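Local atomic coordinates of probable arabinosyltransferase B (Mycobacterium tuberculosis H37Rv, PDB entry 7BVF), a protein that transfers arabinose units in the mycobacterial membrane, polymerising them into the arabinan of cell-wall arabinogalactan. Residues R421-S426 against R460-I465; E800-K805 against Q925-R930; Y902-P907 against K938-A943. One frame throughout, in Å; residues are numbered along the deposited sequence.

Following the chain from the N terminus, contact 1 comes first, in the membrane part: the end of helix 405-425 meets the start of helix 460-470, closing a loop of 33 residues that is largely helical. It closes before contact 2 opens. Contacts 2 and 3 both belong to the C-terminal domain and cross along the chain, since 902-907 falls between 800-805 and 925-930, while 938-943 follows both. Contact 2 ties the short hairpin 797-802 to the approach of strand 932-935; contact 3 ties the end of strand 901-903 to the loop entering strand 945-950. Their nearest atoms are about 17 Å apart.

Contact 1: residues R421-S426 against R460-I465; sequences RSMRYS and RPMLRI
Met-423 reaches from the end of helix 405-425 onto the first turn of helix 460-470, where its CE lies 3.5 Å from Pro-461 CG and 3.7 Å from Met-462 CE. The two helix ends run at 45° to one another. CG of Met-423 sits between its own backbone N and carbonyl carbon (chi1 61°), and a bend at chi3 turns the methyl group in to the proline ring and the second methionine; the two methionine side chains cross at about a right angle. Met-462 is bent at both chi2 and chi3, and its SD comes 3.7 Å from Ser-422 OG. That hydroxyl has its polar partner outside the pair, a hydrogen bond with the carbonyl of Arg-427. Ile-465 fills the other end of the close-packed part: CD1 rests 3.7 Å from Met-423 CA, while CG2 lies against the backbone carbonyl of Ser-426.

The other faces are looser and more polar. Arg-424 and Tyr-425 turn their CB atoms away from helix 460-470 and are exposed. Ser-426, with positive phi where the helix has ended, bonds through OG to Tyr-425 O at 2.7 Å. CB of Arg-460 points away from 421-426; the residue touches cardiolipin, and its charge is paired with an acid of another protein chain.

Between the two segments, then, the join is made mainly by methyl, methylene and thioether groups, without directional bonds. Those come just beyond, where Ser-426 OG is hydrogen-bonded to Arg-468, further along helix 460-470.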
ATOM      1  N   ARG A 421      24.662  18.626 -33.313  1.00 34.40           N
ATOM      2  CA  ARG A 421      25.137  18.967 -34.647  1.00 34.40           C
ATOM      3  C   ARG A 421      25.201  20.473 -34.858  1.00 34.40           C
ATOM      4  O   ARG A 421      26.098  20.966 -35.549  1.00 34.40           O
ATOM      5  CB  ARG A 421      24.233  18.327 -35.701  1.00 34.40           C
ATOM      6  CG  ARG A 421      24.559  18.709 -37.122  1.00 34.40           C
ATOM      7  CD  ARG A 421      23.976  17.701 -38.087  1.00 34.40           C
ATOM      8  NE  ARG A 421      24.568  16.381 -37.908  1.00 34.40           N
ATOM      9  CZ  ARG A 421      25.628  15.941 -38.578  1.00 34.40           C
ATOM     10  NH1 ARG A 421      26.214  16.717 -39.478  1.00 34.40           N
ATOM     11  NH2 ARG A 421      26.100  14.724 -38.349  1.00 34.40           N
ATOM     12  N   SER A 422      24.257  21.213 -34.277  1.00 36.21           N
ATOM     13  CA  SER A 422      24.311  22.668 -34.325  1.00 36.21           C
ATOM     14  C   SER A 422      25.592  23.184 -33.694  1.00 36.21           C
ATOM     15  O   SER A 422      26.292  24.016 -34.278  1.00 36.21           O
ATOM     16  CB  SER A 422      23.095  23.262 -33.618  1.00 36.21           C
ATOM     17  OG  SER A 422      23.168  24.673 -33.588  1.00 36.21           O
ATOM     18  N   MET A 423      25.919  22.698 -32.501  1.00 38.52           N
ATOM     19  CA  MET A 423      27.139  23.158 -31.836  1.00 38.52           C
ATOM     20  C   MET A 423      28.387  22.433 -32.324  1.00 38.52           C
ATOM     21  O   MET A 423      29.216  21.994 -31.527  1.00 38.52           O
ATOM     22  CB  MET A 423      26.981  23.011 -30.325  1.00 38.52           C
ATOM     23  CG  MET A 423      26.748  21.593 -29.848  1.00 38.52           C
ATOM     24  SD  MET A 423      26.742  21.445 -28.057  1.00 38.52           S
ATOM     25  CE  MET A 423      25.219  22.290 -27.660  1.00 38.52           C
ATOM     26  N   ARG A 424      28.562  22.333 -33.639  1.00 39.50           N
ATOM     27  CA  ARG A 424      29.752  21.723 -34.218  1.00 39.50           C
ATOM     28  C   ARG A 424      30.244  22.563 -35.388  1.00 39.50           C
ATOM     29  O   ARG A 424      31.438  22.574 -35.697  1.00 39.50           O
ATOM     30  CB  ARG A 424      29.456  20.292 -34.657  1.00 39.50           C
ATOM     31  CG  ARG A 424      30.644  19.567 -35.242  1.00 39.50           C
ATOM     32  CD  ARG A 424      30.198  18.450 -36.159  1.00 39.50           C
ATOM     33  NE  ARG A 424      29.284  17.538 -35.485  1.00 39.50           N
ATOM     34  CZ  ARG A 424      29.675  16.514 -34.739  1.00 39.50           C
ATOM     35  NH1 ARG A 424      30.969  16.270 -34.572  1.00 39.50           N
ATOM     36  NH2 ARG A 424      28.774  15.733 -34.160  1.00 39.50           N
ATOM     37  N   TYR A 425      29.324  23.273 -36.040  1.00 42.76           N
ATOM     38  CA  TYR A 425      29.663  24.236 -37.077  1.00 42.76           C
ATOM     39  C   TYR A 425      29.230  25.647 -36.708  1.00 42.76           C
ATOM     40  O   TYR A 425      29.329  26.552 -37.543  1.00 42.76           O
ATOM     41  CB  TYR A 425      29.034  23.843 -38.415  1.00 42.76           C
ATOM     42  CG  TYR A 425      29.014  22.359 -38.685  1.00 42.76           C
ATOM     43  CD1 TYR A 425      30.190  21.660 -38.912  1.00 42.76           C
ATOM     44  CD2 TYR A 425      27.817  21.658 -38.728  1.00 42.76           C
ATOM     45  CE1 TYR A 425      30.176  20.305 -39.164  1.00 42.76           C
ATOM     46  CE2 TYR A 425      27.795  20.303 -38.980  1.00 42.76           C
ATOM     47  CZ  TYR A 425      28.976  19.632 -39.196  1.00 42.76           C
ATOM     48  OH  TYR A 425      28.959  18.280 -39.447  1.00 42.76           O
ATOM     49  N   SER A 426      28.748  25.851 -35.482  1.00 44.81           N
ATOM     50  CA  SER A 426      28.264  27.151 -35.017  1.00 44.81           C
ATOM     51  C   SER A 426      27.140  27.677 -35.907  1.00 44.81           C
ATOM     52  O   SER A 426      27.101  28.858 -36.254  1.00 44.81           O
ATOM     53  CB  SER A 426      29.402  28.167 -34.922  1.00 44.81           C
ATOM     54  OG  SER A 426      29.584  28.835 -36.156  1.00 44.81           O
ATOM     55  N   ARG A 460      24.590  25.853 -22.706  1.00 55.29           N
ATOM     56  CA  ARG A 460      25.712  26.756 -22.492  1.00 55.29           C
ATOM     57  C   ARG A 460      26.558  26.922 -23.753  1.00 55.29           C
ATOM     58  O   ARG A 460      26.887  28.060 -24.107  1.00 55.29           O
ATOM     59  CB  ARG A 460      26.579  26.287 -21.323  1.00 55.29           C
ATOM     60  CG  ARG A 460      27.681  27.258 -20.960  1.00 55.29           C
ATOM     61  CD  ARG A 460      28.716  26.598 -20.075  1.00 55.29           C
ATOM     62  NE  ARG A 460      29.707  27.552 -19.592  1.00 55.29           N
ATOM     63  CZ  ARG A 460      30.860  27.207 -19.030  1.00 55.29           C
ATOM     64  NH1 ARG A 460      31.169  25.927 -18.881  1.00 55.29           N
ATOM     65  NH2 ARG A 460      31.704  28.143 -18.619  1.00 55.29           N
ATOM     66  N   PRO A 461      26.944  25.854 -24.459  1.00 52.50           N
ATOM     67  CA  PRO A 461      27.658  26.050 -25.728  1.00 52.50           C
ATOM     68  C   PRO A 461      26.760  26.443 -26.890  1.00 52.50           C
ATOM     69  O   PRO A 461      27.251  26.549 -28.018  1.00 52.50           O
ATOM     70  CB  PRO A 461      28.314  24.686 -25.971  1.00 52.50           C
ATOM     71  CG  PRO A 461      27.437  23.731 -25.301  1.00 52.50           C
ATOM     72  CD  PRO A 461      26.877  24.424 -24.100  1.00 52.50           C
ATOM     73  N   MET A 462      25.467  26.654 -26.650  1.00 52.08           N
ATOM     74  CA  MET A 462      24.581  27.245 -27.644  1.00 52.08           C
ATOM     75  C   MET A 462      24.469  28.752 -27.482  1.00 52.08           C
ATOM     76  O   MET A 462      24.233  29.467 -28.466  1.00 52.08           O
ATOM     77  CB  MET A 462      23.189  26.613 -27.552  1.00 52.08           C
ATOM     78  CG  MET A 462      22.287  26.917 -28.730  1.00 52.08           C
ATOM     79  SD  MET A 462      22.813  26.069 -30.228  1.00 52.08           S
ATOM     80  CE  MET A 462      22.849  24.380 -29.651  1.00 52.08           C
ATOM     81  N   LEU A 463      24.633  29.252 -26.258  1.00 53.93           N
ATOM     82  CA  LEU A 463      24.739  30.691 -26.063  1.00 53.93           C
ATOM     83  C   LEU A 463      25.997  31.243 -26.713  1.00 53.93           C
ATOM     84  O   LEU A 463      25.999  32.387 -27.173  1.00 53.93           O
ATOM     85  CB  LEU A 463      24.716  31.032 -24.576  1.00 53.93           C
ATOM     86  CG  LEU A 463      23.367  31.469 -24.008  1.00 53.93           C
ATOM     87  CD1 LEU A 463      22.946  32.783 -24.634  1.00 53.93           C
ATOM     88  CD2 LEU A 463      22.307  30.410 -24.234  1.00 53.93           C
ATOM     89  N   ARG A 464      27.068  30.451 -26.772  1.00 54.44           N
ATOM     90  CA  ARG A 464      28.269  30.892 -27.470  1.00 54.44           C
ATOM     91  C   ARG A 464      28.030  31.068 -28.962  1.00 54.44           C
ATOM     92  O   ARG A 464      28.798  31.773 -29.622  1.00 54.44           O
ATOM     93  CB  ARG A 464      29.405  29.899 -27.242  1.00 54.44           C
ATOM     94  CG  ARG A 464      29.753  29.674 -25.786  1.00 54.44           C
ATOM     95  CD  ARG A 464      31.186  29.196 -25.640  1.00 54.44           C
ATOM     96  NE  ARG A 464      31.508  28.832 -24.265  1.00 54.44           N
ATOM     97  CZ  ARG A 464      31.649  27.581 -23.839  1.00 54.44           C
ATOM     98  NH1 ARG A 464      31.944  27.338 -22.570  1.00 54.44           N
ATOM     99  NH2 ARG A 464      31.500  26.572 -24.686  1.00 54.44           N
ATOM    100  N   ILE A 465      26.993  30.441 -29.508  1.00 50.85           N
ATOM    101  CA  ILE A 465      26.637  30.624 -30.910  1.00 50.85           C
ATOM    102  C   ILE A 465      25.649  31.765 -31.081  1.00 50.85           C
ATOM    103  O   ILE A 465      25.796  32.599 -31.978  1.00 50.85           O
ATOM    104  CB  ILE A 465      26.077  29.310 -31.489  1.00 50.85           C
ATOM    105  CG1 ILE A 465      27.012  28.146 -31.171  1.00 50.85           C
ATOM    106  CG2 ILE A 465      25.877  29.436 -32.982  1.00 50.85           C
ATOM    107  CD1 ILE A 465      26.462  26.811 -31.583  1.00 50.85           C
TER

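Contact 2: residues E800-K805 against Q925-R930; sequences EAIVMK and QPKAWR
Glu-800 N donates to Ala-928 O at 2.6 Å in a nearly straight backbone bond (177° at the hydrogen). This is the one hydrogen bond between 800-805 and 925-930, and the chains do not go on to pair as strands: one residue further, Ala-801 O and Lys-927 O, both acceptors, stand 3.4 Å apart.

The side chains add little. CB of Ala-928 lies 4.0 Å from Glu-800 N, close beside the bond. Further along, Ile-802 sends CD1 to within 4.1 Å of Lys-927 CG, the two side chains crossing at about a right angle. Lys-927 has CG between its backbone N and carbonyl carbon (chi1 37°), which brings this methylene to the isoleucine. The same CD1 also comes 4.2 Å from CG of Gln-925, whose amide turns off from 800-805.

Around the contact, Ile-802 belongs to the little hairpin of strands 797-798 and 801-802, whereas the loop 925-930 leads into strand 932-935. Trp-929 carries the packing onward, touching Thr-797 of the hairpin and Thr-878 and Ala-880 of strand 874-881, while Arg-930 bonds through its backbone to Ala-879 of that same strand.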
ATOM      1  N   GLU A 800     -20.689 -16.440 -11.333  1.00 28.50           N
ATOM      2  CA  GLU A 800     -19.357 -15.873 -11.548  1.00 28.50           C
ATOM      3  C   GLU A 800     -19.187 -14.518 -10.866  1.00 28.50           C
ATOM      4  O   GLU A 800     -18.515 -13.628 -11.387  1.00 28.50           O
ATOM      5  CB  GLU A 800     -19.045 -15.762 -13.038  1.00 28.50           C
ATOM      6  CG  GLU A 800     -19.161 -17.066 -13.792  1.00 28.50           C
ATOM      7  CD  GLU A 800     -19.037 -16.879 -15.287  1.00 28.50           C
ATOM      8  OE1 GLU A 800     -19.593 -17.707 -16.036  1.00 28.50           O
ATOM      9  OE2 GLU A 800     -18.388 -15.903 -15.715  1.00 28.50           O
ATOM     10  N   ALA A 801     -19.780 -14.363  -9.687  1.00 28.83           N
ATOM     11  CA  ALA A 801     -19.662 -13.117  -8.942  1.00 28.83           C
ATOM     12  C   ALA A 801     -20.095 -13.359  -7.506  1.00 28.83           C
ATOM     13  O   ALA A 801     -20.654 -14.404  -7.171  1.00 28.83           O
ATOM     14  CB  ALA A 801     -20.496 -12.003  -9.577  1.00 28.83           C
ATOM     15  N   ILE A 802     -19.821 -12.373  -6.657  1.00 30.60           N
ATOM     16  CA  ILE A 802     -20.209 -12.398  -5.252  1.00 30.60           C
ATOM     17  C   ILE A 802     -20.874 -11.068  -4.932  1.00 30.60           C
ATOM     18  O   ILE A 802     -20.248 -10.011  -5.068  1.00 30.60           O
ATOM     19  CB  ILE A 802     -19.009 -12.643  -4.322  1.00 30.60           C
ATOM     20  CG1 ILE A 802     -18.302 -13.945  -4.692  1.00 30.60           C
ATOM     21  CG2 ILE A 802     -19.460 -12.696  -2.881  1.00 30.60           C
ATOM     22  CD1 ILE A 802     -17.157 -14.294  -3.781  1.00 30.60           C
ATOM     23  N   VAL A 803     -22.136 -11.120  -4.508  1.00 33.72           N
ATOM     24  CA  VAL A 803     -22.900  -9.905  -4.259  1.00 33.72           C
ATOM     25  C   VAL A 803     -22.367  -9.211  -3.012  1.00 33.72           C
ATOM     26  O   VAL A 803     -22.072  -9.858  -2.000  1.00 33.72           O
ATOM     27  CB  VAL A 803     -24.393 -10.234  -4.120  1.00 33.72           C
ATOM     28  CG1 VAL A 803     -25.216  -8.967  -4.082  1.00 33.72           C
ATOM     29  CG2 VAL A 803     -24.841 -11.116  -5.259  1.00 33.72           C
ATOM     30  N   MET A 804     -22.239  -7.887  -3.081  1.00 42.17           N
ATOM     31  CA  MET A 804     -21.812  -7.072  -1.952  1.00 42.17           C
ATOM     32  C   MET A 804     -22.834  -5.965  -1.718  1.00 42.17           C
ATOM     33  O   MET A 804     -23.829  -5.845  -2.437  1.00 42.17           O
ATOM     34  CB  MET A 804     -20.409  -6.496  -2.173  1.00 42.17           C
ATOM     35  CG  MET A 804     -20.147  -5.989  -3.571  1.00 42.17           C
ATOM     36  SD  MET A 804     -18.382  -5.826  -3.889  1.00 42.17           S
ATOM     37  CE  MET A 804     -17.862  -4.916  -2.440  1.00 42.17           C
ATOM     38  N   LYS A 805     -22.574  -5.138  -0.691  1.00 47.20           N
ATOM     39  CA  LYS A 805     -23.607  -4.226  -0.204  1.00 47.20           C
ATOM     40  C   LYS A 805     -23.923  -3.102  -1.185  1.00 47.20           C
ATOM     41  O   LYS A 805     -25.071  -3.022  -1.655  1.00 47.20           O
ATOM     42  CB  LYS A 805     -23.226  -3.691   1.179  1.00 47.20           C
ATOM     43  CG  LYS A 805     -24.387  -3.617   2.157  1.00 47.20           C
ATOM     44  CD  LYS A 805     -23.953  -3.008   3.481  1.00 47.20           C
ATOM     45  CE  LYS A 805     -25.040  -3.138   4.531  1.00 47.20           C
ATOM     46  NZ  LYS A 805     -24.883  -2.146   5.632  1.00 47.20           N
ATOM     47  N   GLN A 925     -13.193 -18.387  -5.476  1.00 32.31           N
ATOM     48  CA  GLN A 925     -14.501 -17.786  -5.228  1.00 32.31           C
ATOM     49  C   GLN A 925     -15.492 -18.917  -5.000  1.00 32.31           C
ATOM     50  O   GLN A 925     -16.164 -19.360  -5.942  1.00 32.31           O
ATOM     51  CB  GLN A 925     -14.935 -16.907  -6.403  1.00 32.31           C
ATOM     52  CG  GLN A 925     -14.183 -15.594  -6.515  1.00 32.31           C
ATOM     53  CD  GLN A 925     -12.790 -15.756  -7.091  1.00 32.31           C
ATOM     54  OE1 GLN A 925     -12.560 -16.581  -7.973  1.00 32.31           O
ATOM     55  NE2 GLN A 925     -11.851 -14.964  -6.592  1.00 32.31           N
ATOM     56  N   PRO A 926     -15.623 -19.423  -3.773  1.00 29.17           N
ATOM     57  CA  PRO A 926     -16.366 -20.668  -3.551  1.00 29.17           C
ATOM     58  C   PRO A 926     -17.878 -20.555  -3.665  1.00 29.17           C
ATOM     59  O   PRO A 926     -18.562 -21.555  -3.438  1.00 29.17           O
ATOM     60  CB  PRO A 926     -15.960 -21.054  -2.119  1.00 29.17           C
ATOM     61  CG  PRO A 926     -14.729 -20.280  -1.836  1.00 29.17           C
ATOM     62  CD  PRO A 926     -14.906 -18.998  -2.564  1.00 29.17           C
ATOM     63  N   LYS A 927     -18.441 -19.397  -3.993  1.00 28.50           N
ATOM     64  CA  LYS A 927     -19.891 -19.266  -4.169  1.00 28.50           C
ATOM     65  C   LYS A 927     -20.158 -18.540  -5.486  1.00 28.50           C
ATOM     66  O   LYS A 927     -20.414 -17.335  -5.498  1.00 28.50           O
ATOM     67  CB  LYS A 927     -20.472 -18.530  -2.981  1.00 28.50           C
ATOM     68  CG  LYS A 927     -19.549 -17.426  -2.487  1.00 28.50           C
ATOM     69  CD  LYS A 927     -20.110 -16.678  -1.297  1.00 28.50           C
ATOM     70  CE  LYS A 927     -19.699 -17.325   0.008  1.00 28.50           C
ATOM     71  NZ  LYS A 927     -20.004 -16.438   1.162  1.00 28.50           N
ATOM     72  N   ALA A 928     -20.123 -19.272  -6.603  1.00 26.49           N
ATOM     73  CA  ALA A 928     -20.159 -18.570  -7.877  1.00 26.49           C
ATOM     74  C   ALA A 928     -20.906 -19.251  -9.018  1.00 26.49           C
ATOM     75  O   ALA A 928     -20.920 -18.679 -10.109  1.00 26.49           O
ATOM     76  CB  ALA A 928     -18.719 -18.273  -8.320  1.00 26.49           C
ATOM     77  N   TRP A 929     -21.525 -20.414  -8.837  1.00 21.84           N
ATOM     78  CA  TRP A 929     -22.216 -21.100  -9.934  1.00 21.84           C
ATOM     79  C   TRP A 929     -21.301 -21.235 -11.157  1.00 21.84           C
ATOM     80  O   TRP A 929     -21.517 -20.627 -12.201  1.00 21.84           O
ATOM     81  CB  TRP A 929     -23.505 -20.366 -10.311  1.00 21.84           C
ATOM     82  CG  TRP A 929     -24.697 -20.684  -9.473  1.00 21.84           C
ATOM     83  CD1 TRP A 929     -25.534 -19.790  -8.887  1.00 21.84           C
ATOM     84  CD2 TRP A 929     -25.208 -21.981  -9.152  1.00 21.84           C
ATOM     85  NE1 TRP A 929     -26.527 -20.443  -8.209  1.00 21.84           N
ATOM     86  CE2 TRP A 929     -26.349 -21.792  -8.356  1.00 21.84           C
ATOM     87  CE3 TRP A 929     -24.809 -23.285  -9.454  1.00 21.84           C
ATOM     88  CZ2 TRP A 929     -27.092 -22.852  -7.859  1.00 21.84           C
ATOM     89  CZ3 TRP A 929     -25.547 -24.332  -8.961  1.00 21.84           C
ATOM     90  CH2 TRP A 929     -26.673 -24.112  -8.173  1.00 21.84           C
ATOM     91  N   ARG A 930     -20.255 -22.042 -10.997  1.00 23.45           N
ATOM     92  CA  ARG A 930     -19.043 -21.885 -11.787  1.00 23.45           C
ATOM     93  C   ARG A 930     -18.898 -22.821 -12.977  1.00 23.45           C
ATOM     94  O   ARG A 930     -17.907 -22.696 -13.704  1.00 23.45           O
ATOM     95  CB  ARG A 930     -17.819 -22.044 -10.887  1.00 23.45           C
ATOM     96  CG  ARG A 930     -17.537 -23.469 -10.509  1.00 23.45           C
ATOM     97  CD  ARG A 930     -16.480 -23.493  -9.459  1.00 23.45           C
ATOM     98  NE  ARG A 930     -16.862 -22.624  -8.361  1.00 23.45           N
ATOM     99  CZ  ARG A 930     -17.148 -23.058  -7.147  1.00 23.45           C
ATOM    100  NH1 ARG A 930     -17.083 -24.349  -6.876  1.00 23.45           N
ATOM    101  NH2 ARG A 930     -17.492 -22.200  -6.206  1.00 23.45           N
TER

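Contact 3: residues Y902-P907 against K938-A943; sequences YAMPGP and KMPADA
With CG of Tyr-902 between the backbone N and the carbonyl carbon (chi1 57°), its ring is set against Met-939 and Pro-940. CB of Met-939 lies over one face of that ring, displaced toward the rim, 4.1 Å from the ring centroid, a CH-pi contact. CG of Met-939 takes the same kind of position (chi1 72°) on the way to the sulfur, and the two side chains run past one another, heading opposite ways. The sulfur approaches obliquely: Met-939 SD is 5.2 Å from the Tyr-902 centroid, a Met-aromatic contact at longer range. Pro-940 crosses the tyrosine at about a right angle, and its CD packs 3.5 Å from both CE1 and OH of Tyr-902.

Met-904 meets other atoms of the same proline, CB and CG. Bends at chi2 and chi3 turn CE to within 3.8 Å of Pro-940 CB, while SD of Met-904 comes 3.2 Å from the carbonyl oxygen of Asp-942. CE also lies beside the Asp-942 carboxylate. Pro-905 follows on, placing CD 3.2 Å from that carbonyl oxygen, with OD1 of Asp-942 also near its ring.

Between the backbones the link is a CA-H...O contact, Ala-943 CA to Ala-903 O at 3.5 Å. Regular pairing takes over just beyond, where Ala-903 makes backbone hydrogen bonds with Val-944 and Ala-945. The arrangement is that of a loop packed at the end of an antiparallel strand pair: 938-943 lies against the end of strand 901-903 and the two residues after it, through Met-939, Pro-940, Asp-942 and Ala-943, before the chain enters strand 945-950 in the C-terminal domain of the Emb arabinosyltransferases.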
ATOM      1  N   TYR A 902     -17.155 -42.775 -14.647  1.00 28.18           N
ATOM      2  CA  TYR A 902     -17.750 -43.285 -15.877  1.00 28.18           C
ATOM      3  C   TYR A 902     -17.678 -44.804 -15.925  1.00 28.18           C
ATOM      4  O   TYR A 902     -17.005 -45.442 -15.117  1.00 28.18           O
ATOM      5  CB  TYR A 902     -17.073 -42.691 -17.118  1.00 28.18           C
ATOM      6  CG  TYR A 902     -15.582 -42.909 -17.202  1.00 28.18           C
ATOM      7  CD1 TYR A 902     -15.060 -44.091 -17.704  1.00 28.18           C
ATOM      8  CD2 TYR A 902     -14.695 -41.920 -16.809  1.00 28.18           C
ATOM      9  CE1 TYR A 902     -13.705 -44.290 -17.789  1.00 28.18           C
ATOM     10  CE2 TYR A 902     -13.337 -42.111 -16.894  1.00 28.18           C
ATOM     11  CZ  TYR A 902     -12.849 -43.296 -17.386  1.00 28.18           C
ATOM     12  OH  TYR A 902     -11.492 -43.491 -17.472  1.00 28.18           O
ATOM     13  N   ALA A 903     -18.373 -45.380 -16.902  1.00 30.82           N
ATOM     14  CA  ALA A 903     -18.500 -46.823 -17.038  1.00 30.82           C
ATOM     15  C   ALA A 903     -18.241 -47.236 -18.477  1.00 30.82           C
ATOM     16  O   ALA A 903     -18.329 -46.428 -19.401  1.00 30.82           O
ATOM     17  CB  ALA A 903     -19.886 -47.311 -16.611  1.00 30.82           C
ATOM     18  N   MET A 904     -17.928 -48.512 -18.653  1.00 38.91           N
ATOM     19  CA  MET A 904     -17.615 -49.106 -19.941  1.00 38.91           C
ATOM     20  C   MET A 904     -18.593 -50.235 -20.240  1.00 38.91           C
ATOM     21  O   MET A 904     -19.182 -50.812 -19.318  1.00 38.91           O
ATOM     22  CB  MET A 904     -16.175 -49.640 -19.955  1.00 38.91           C
ATOM     23  CG  MET A 904     -15.135 -48.625 -19.523  1.00 38.91           C
ATOM     24  SD  MET A 904     -14.674 -47.488 -20.837  1.00 38.91           S
ATOM     25  CE  MET A 904     -13.706 -48.569 -21.884  1.00 38.91           C
ATOM     26  N   PRO A 905     -18.798 -50.577 -21.514  1.00 43.92           N
ATOM     27  CA  PRO A 905     -19.809 -51.586 -21.845  1.00 43.92           C
ATOM     28  C   PRO A 905     -19.418 -52.960 -21.329  1.00 43.92           C
ATOM     29  O   PRO A 905     -18.249 -53.350 -21.367  1.00 43.92           O
ATOM     30  CB  PRO A 905     -19.851 -51.557 -23.376  1.00 43.92           C
ATOM     31  CG  PRO A 905     -18.506 -51.090 -23.766  1.00 43.92           C
ATOM     32  CD  PRO A 905     -18.096 -50.101 -22.718  1.00 43.92           C
ATOM     33  N   GLY A 906     -20.415 -53.696 -20.844  1.00 53.86           N
ATOM     34  CA  GLY A 906     -20.183 -55.000 -20.277  1.00 53.86           C
ATOM     35  C   GLY A 906     -21.395 -55.903 -20.355  1.00 53.86           C
ATOM     36  O   GLY A 906     -22.281 -55.725 -21.195  1.00 53.86           O
ATOM     37  N   PRO A 907     -21.451 -56.902 -19.470  1.00 57.56           N
ATOM     38  CA  PRO A 907     -22.569 -57.859 -19.509  1.00 57.56           C
ATOM     39  C   PRO A 907     -23.921 -57.246 -19.186  1.00 57.56           C
ATOM     40  O   PRO A 907     -24.945 -57.873 -19.484  1.00 57.56           O
ATOM     41  CB  PRO A 907     -22.174 -58.909 -18.461  1.00 57.56           C
ATOM     42  CG  PRO A 907     -20.699 -58.730 -18.265  1.00 57.56           C
ATOM     43  CD  PRO A 907     -20.442 -57.272 -18.465  1.00 57.56           C
ATOM     44  N   LYS A 938     -10.457 -37.344 -22.659  1.00 37.53           N
ATOM     45  CA  LYS A 938      -9.655 -38.047 -21.666  1.00 37.53           C
ATOM     46  C   LYS A 938     -10.227 -39.415 -21.326  1.00 37.53           C
ATOM     47  O   LYS A 938      -9.469 -40.377 -21.169  1.00 37.53           O
ATOM     48  CB  LYS A 938      -9.529 -37.206 -20.396  1.00 37.53           C
ATOM     49  CG  LYS A 938      -8.499 -36.099 -20.495  1.00 37.53           C
ATOM     50  CD  LYS A 938      -8.093 -35.611 -19.117  1.00 37.53           C
ATOM     51  CE  LYS A 938      -6.939 -34.628 -19.190  1.00 37.53           C
ATOM     52  NZ  LYS A 938      -6.471 -34.228 -17.836  1.00 37.53           N
ATOM     53  N   MET A 939     -11.545 -39.527 -21.208  1.00 35.31           N
ATOM     54  CA  MET A 939     -12.152 -40.824 -20.973  1.00 35.31           C
ATOM     55  C   MET A 939     -12.078 -41.669 -22.245  1.00 35.31           C
ATOM     56  O   MET A 939     -11.979 -41.128 -23.349  1.00 35.31           O
ATOM     57  CB  MET A 939     -13.598 -40.662 -20.517  1.00 35.31           C
ATOM     58  CG  MET A 939     -14.563 -40.226 -21.588  1.00 35.31           C
ATOM     59  SD  MET A 939     -16.204 -39.901 -20.915  1.00 35.31           S
ATOM     60  CE  MET A 939     -15.913 -38.365 -20.047  1.00 35.31           C
ATOM     61  N   PRO A 940     -12.103 -43.003 -22.115  1.00 38.45           N
ATOM     62  CA  PRO A 940     -11.900 -43.869 -23.288  1.00 38.45           C
ATOM     63  C   PRO A 940     -12.907 -43.658 -24.406  1.00 38.45           C
ATOM     64  O   PRO A 940     -13.885 -42.922 -24.253  1.00 38.45           O
ATOM     65  CB  PRO A 940     -12.023 -45.278 -22.697  1.00 38.45           C
ATOM     66  CG  PRO A 940     -11.591 -45.122 -21.294  1.00 38.45           C
ATOM     67  CD  PRO A 940     -12.094 -43.775 -20.863  1.00 38.45           C
ATOM     68  N   ALA A 941     -12.667 -44.307 -25.546  1.00 38.61           N
ATOM     69  CA  ALA A 941     -13.532 -44.104 -26.702  1.00 38.61           C
ATOM     70  C   ALA A 941     -14.907 -44.718 -26.485  1.00 38.61           C
ATOM     71  O   ALA A 941     -15.927 -44.078 -26.758  1.00 38.61           O
ATOM     72  CB  ALA A 941     -12.878 -44.685 -27.954  1.00 38.61           C
ATOM     73  N   ASP A 942     -14.959 -45.954 -25.999  1.00 41.07           N
ATOM     74  CA  ASP A 942     -16.214 -46.669 -25.792  1.00 41.07           C
ATOM     75  C   ASP A 942     -16.611 -46.550 -24.322  1.00 41.07           C
ATOM     76  O   ASP A 942     -16.454 -47.477 -23.530  1.00 41.07           O
ATOM     77  CB  ASP A 942     -16.083 -48.135 -26.247  1.00 41.07           C
ATOM     78  CG  ASP A 942     -14.995 -48.888 -25.505  1.00 41.07           C
ATOM     79  OD1 ASP A 942     -15.321 -49.881 -24.822  1.00 41.07           O
ATOM     80  OD2 ASP A 942     -13.817 -48.486 -25.600  1.00 41.07           O
ATOM     81  N   ALA A 943     -17.141 -45.387 -23.962  1.00 34.05           N
ATOM     82  CA  ALA A 943     -17.703 -45.144 -22.641  1.00 34.05           C
ATOM     83  C   ALA A 943     -19.210 -45.002 -22.782  1.00 34.05           C
ATOM     84  O   ALA A 943     -19.685 -44.208 -23.598  1.00 34.05           O
ATOM     85  CB  ALA A 943     -17.099 -43.893 -22.004  1.00 34.05           C
TER